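Local coordinates for uncharacterized protein (Eubacterium siraeum, PDB 4NZK) that is of unknown function but belongs to the DHHW family of the SGNH hydrolase clan, suggesting a hydrolase-like fold related to that of AlgX and AlgJ, at residues P51-L63 against D66-G78. Residues are numbered along the deposited sequence; the frame is centred on the assembly and turned at random.
Sequences PVGVDGVQTNGQL and DIDGHTWGISLYG
Q62 and S75 face each other as an antiparallel non-hydrogen-bonded pair, and their side chains supply the bond that the backbone lacks there. Q62 can be followed outward: CB lies 4.0 Å from I74 O, and the bend about CB-CG (chi2 -59°) turns the carboxamide toward S75, Q62 CD coming 3.6 Å from S75 OG. Q62 OE1 accepts the S75 hydroxyl at 2.6 Å, in the carbonyl plane and on a lone pair, while NE2 donates at 2.9 Å to N60 O of its own turn, nearly in the amide plane. Glutamine suits the place because one flat group both accepts and donates, which fixes its rotation; an alanine here would probably leave the S75 hydroxyl and N60 O without these mates and the T59-Q62 turn less firmly tied. M203, from helix 203-206, touches both side chains. Next along the strand, L63 and I74 exchange two backbone hydrogen bonds, and beyond S75 the L76 amide reaches G61 O, which also accepts from a water shared with L76 O.

These bonds belong to a three-stranded antiparallel meander, 53-59, 62-67 and 70-75, whose two hairpins close through type I' turns; G61 and G69 readily adopt the positive phi required. L76 reaches strand 53-59 with CD1, 3.4 Å from Q58 OE1, the side chains crossing at about a right angle, and L63 CB with CD2 (4.3 Å), as a branched apolar chain allows.

At the other end V54 and D66 form a hydrogen-bonded pair, D66 N giving the straighter bond to V54 O (169°). D66 OD1 takes the T71 hydroxyl from above the carboxylate plane and a salt bridge from R212, whose guanidinium the aspartate's charge probably attracts. Nearby, P51 CB rests against I67 CG2 at 3.5 Å, ring carbon against branch methyl.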
# COMPACT_ATOMS: atom_id res chain seq x y z
N PRO A 51 1.92 5.73 23.86
CA PRO A 51 3.21 6.42 24.11
C PRO A 51 3.10 7.80 24.79
O PRO A 51 2.03 8.41 24.83
CB PRO A 51 3.82 6.58 22.70
CG PRO A 51 2.84 6.00 21.69
CD PRO A 51 1.58 5.59 22.42
N VAL A 52 4.22 8.27 25.34
CA VAL A 52 4.35 9.61 25.94
C VAL A 52 5.08 10.54 24.96
O VAL A 52 6.11 10.14 24.41
CB VAL A 52 5.19 9.59 27.22
CG1 VAL A 52 6.38 8.63 27.12
CG2 VAL A 52 5.68 10.99 27.61
N GLY A 53 4.60 11.78 24.78
CA GLY A 53 5.21 12.71 23.82
C GLY A 53 5.84 13.99 24.36
O GLY A 53 5.37 14.56 25.34
N VAL A 54 6.89 14.46 23.67
CA VAL A 54 7.62 15.65 24.06
C VAL A 54 7.72 16.62 22.88
O VAL A 54 8.04 16.20 21.76
CB VAL A 54 9.07 15.27 24.50
CG1 VAL A 54 9.86 16.52 24.89
CG2 VAL A 54 9.04 14.26 25.62
N ASP A 55 7.49 17.91 23.14
CA ASP A 55 7.70 18.99 22.15
C ASP A 55 6.84 18.74 20.89
O ASP A 55 7.31 18.81 19.76
CB ASP A 55 9.20 19.17 21.79
CG ASP A 55 10.07 19.66 22.97
OD1 ASP A 55 9.51 20.03 24.03
OD2 ASP A 55 11.31 19.66 22.82
N GLY A 56 5.58 18.44 21.13
CA GLY A 56 4.65 18.25 20.05
C GLY A 56 4.30 19.59 19.39
O GLY A 56 4.04 20.58 20.09
N VAL A 57 4.35 19.62 18.06
CA VAL A 57 3.98 20.77 17.23
C VAL A 57 3.09 20.28 16.08
O VAL A 57 3.44 19.29 15.43
CB VAL A 57 5.20 21.42 16.55
CG1 VAL A 57 4.78 22.66 15.77
CG2 VAL A 57 6.25 21.80 17.58
N GLN A 58 2.01 21.00 15.79
CA GLN A 58 1.11 20.68 14.68
C GLN A 58 1.23 21.68 13.53
O GLN A 58 1.28 22.90 13.74
CB GLN A 58 -0.34 20.70 15.15
CG GLN A 58 -0.68 19.55 16.07
CD GLN A 58 -2.15 19.44 16.38
OE1 GLN A 58 -2.99 19.49 15.49
NE2 GLN A 58 -2.46 19.29 17.65
N THR A 59 1.35 21.17 12.31
CA THR A 59 1.17 22.01 11.12
C THR A 59 0.84 21.13 9.95
O THR A 59 1.24 19.96 9.87
CB THR A 59 2.35 22.96 10.75
OG1 THR A 59 1.92 23.91 9.73
CG2 THR A 59 3.55 22.18 10.25
N ASN A 60 0.05 21.71 9.06
CA ASN A 60 -0.29 21.08 7.79
C ASN A 60 -0.89 19.70 8.02
O ASN A 60 -0.71 18.81 7.22
CB ASN A 60 0.92 21.02 6.86
CG ASN A 60 0.56 20.58 5.46
OD1 ASN A 60 -0.48 21.00 4.91
ND2 ASN A 60 1.41 19.75 4.85
N GLY A 61 -1.65 19.55 9.09
CA GLY A 61 -2.31 18.26 9.39
C GLY A 61 -1.43 17.19 9.96
O GLY A 61 -1.87 16.04 10.09
N GLN A 62 -0.21 17.56 10.33
CA GLN A 62 0.78 16.64 10.87
C GLN A 62 1.12 17.04 12.30
O GLN A 62 1.05 18.20 12.69
CB GLN A 62 2.08 16.67 10.06
CG GLN A 62 1.92 16.78 8.55
CD GLN A 62 1.13 15.65 7.95
OE1 GLN A 62 1.43 14.48 8.18
NE2 GLN A 62 0.12 15.99 7.15
N LEU A 63 1.55 16.06 13.06
CA LEU A 63 2.14 16.27 14.38
C LEU A 63 3.60 15.84 14.32
O LEU A 63 3.91 14.72 13.93
CB LEU A 63 1.40 15.41 15.41
CG LEU A 63 1.95 15.38 16.85
CD1 LEU A 63 1.80 16.74 17.51
CD2 LEU A 63 1.30 14.31 17.73
N ASP A 66 8.40 14.06 19.78
CA ASP A 66 9.41 13.09 20.17
C ASP A 66 8.80 12.02 21.08
O ASP A 66 8.09 12.31 22.04
CB ASP A 66 10.58 13.79 20.87
CG ASP A 66 11.44 14.64 19.94
OD1 ASP A 66 11.07 14.84 18.77
OD2 ASP A 66 12.49 15.14 20.39
N ILE A 67 9.07 10.78 20.73
CA ILE A 67 8.56 9.63 21.49
C ILE A 67 9.72 8.70 21.75
O ILE A 67 10.37 8.23 20.81
CB ILE A 67 7.49 8.86 20.69
CG1 ILE A 67 6.33 9.77 20.28
CG2 ILE A 67 6.95 7.70 21.53
CD1 ILE A 67 5.34 9.10 19.32
N ASP A 68 10.00 8.46 23.04
CA ASP A 68 11.08 7.55 23.43
C ASP A 68 12.39 7.88 22.72
O ASP A 68 13.10 7.00 22.21
CB ASP A 68 10.64 6.10 23.15
CG ASP A 68 9.42 5.67 23.99
OD1 ASP A 68 9.27 6.16 25.15
OD2 ASP A 68 8.62 4.84 23.50
N GLY A 69 12.70 9.19 22.69
CA GLY A 69 13.97 9.68 22.15
C GLY A 69 14.06 9.80 20.64
O GLY A 69 15.13 10.13 20.12
N HIS A 70 12.97 9.54 19.91
CA HIS A 70 12.98 9.66 18.45
C HIS A 70 11.86 10.60 18.00
O HIS A 70 10.77 10.58 18.56
CB HIS A 70 12.77 8.31 17.73
CG HIS A 70 14.02 7.48 17.55
ND1 HIS A 70 15.05 7.82 16.70
CD2 HIS A 70 14.37 6.27 18.07
CE1 HIS A 70 15.98 6.89 16.72
NE2 HIS A 70 15.59 5.94 17.55
N THR A 71 12.15 11.38 16.99
CA THR A 71 11.16 12.29 16.44
C THR A 71 10.31 11.55 15.41
O THR A 71 10.82 10.89 14.48
CB THR A 71 11.83 13.48 15.76
OG1 THR A 71 12.66 14.15 16.72
CG2 THR A 71 10.79 14.46 15.20
N TRP A 72 9.01 11.75 15.55
CA TRP A 72 8.06 11.25 14.58
C TRP A 72 7.33 12.42 13.91
O TRP A 72 7.09 13.45 14.53
CB TRP A 72 6.97 10.47 15.29
CG TRP A 72 7.36 9.15 15.82
CD1 TRP A 72 8.20 8.90 16.87
CD2 TRP A 72 6.83 7.89 15.41
NE1 TRP A 72 8.26 7.56 17.09
CE2 TRP A 72 7.43 6.92 16.22
CE3 TRP A 72 5.95 7.48 14.40
CZ2 TRP A 72 7.15 5.54 16.09
CZ3 TRP A 72 5.66 6.14 14.28
CH2 TRP A 72 6.28 5.19 15.11
N GLY A 73 6.94 12.20 12.65
CA GLY A 73 5.94 13.01 11.98
C GLY A 73 4.76 12.07 11.74
O GLY A 73 4.94 11.00 11.13
N ILE A 74 3.58 12.46 12.25
CA ILE A 74 2.36 11.64 12.21
C ILE A 74 1.23 12.43 11.63
O ILE A 74 0.88 13.52 12.12
CB ILE A 74 1.99 11.19 13.63
CG1 ILE A 74 3.17 10.43 14.25
CG2 ILE A 74 0.69 10.34 13.59
CD1 ILE A 74 2.98 10.01 15.68
N SER A 75 0.61 11.88 10.59
CA SER A 75 -0.52 12.56 9.96
C SER A 75 -1.77 12.33 10.83
O SER A 75 -2.10 11.19 11.17
CB SER A 75 -0.78 11.98 8.56
OG SER A 75 0.27 12.17 7.67
N LEU A 76 -2.45 13.41 11.17
CA LEU A 76 -3.66 13.34 11.95
C LEU A 76 -4.84 13.03 11.02
O LEU A 76 -4.89 13.47 9.90
CB LEU A 76 -3.88 14.65 12.73
CG LEU A 76 -2.72 14.94 13.71
CD1 LEU A 76 -2.78 16.36 14.24
CD2 LEU A 76 -2.63 13.95 14.85
N TYR A 77 -5.80 12.28 11.55
CA TYR A 77 -6.90 11.77 10.73
C TYR A 77 -8.21 12.37 11.18
O TYR A 77 -8.47 12.47 12.38
CB TYR A 77 -6.95 10.24 10.88
CG TYR A 77 -7.96 9.59 9.99
CD1 TYR A 77 -7.96 9.78 8.61
CD2 TYR A 77 -8.88 8.71 10.51
CE1 TYR A 77 -8.89 9.15 7.79
CE2 TYR A 77 -9.82 8.10 9.70
CZ TYR A 77 -9.82 8.32 8.35
OH TYR A 77 -10.73 7.73 7.51
N GLY A 78 -9.04 12.75 10.19
CA GLY A 78 -10.35 13.36 10.46
C GLY A 78 -11.55 12.44 10.31
O GLY A 78 -12.67 12.79 10.71
O HOH W 1 8.52 10.03 25.12
O HOH W 2 -3.43 14.88 8.13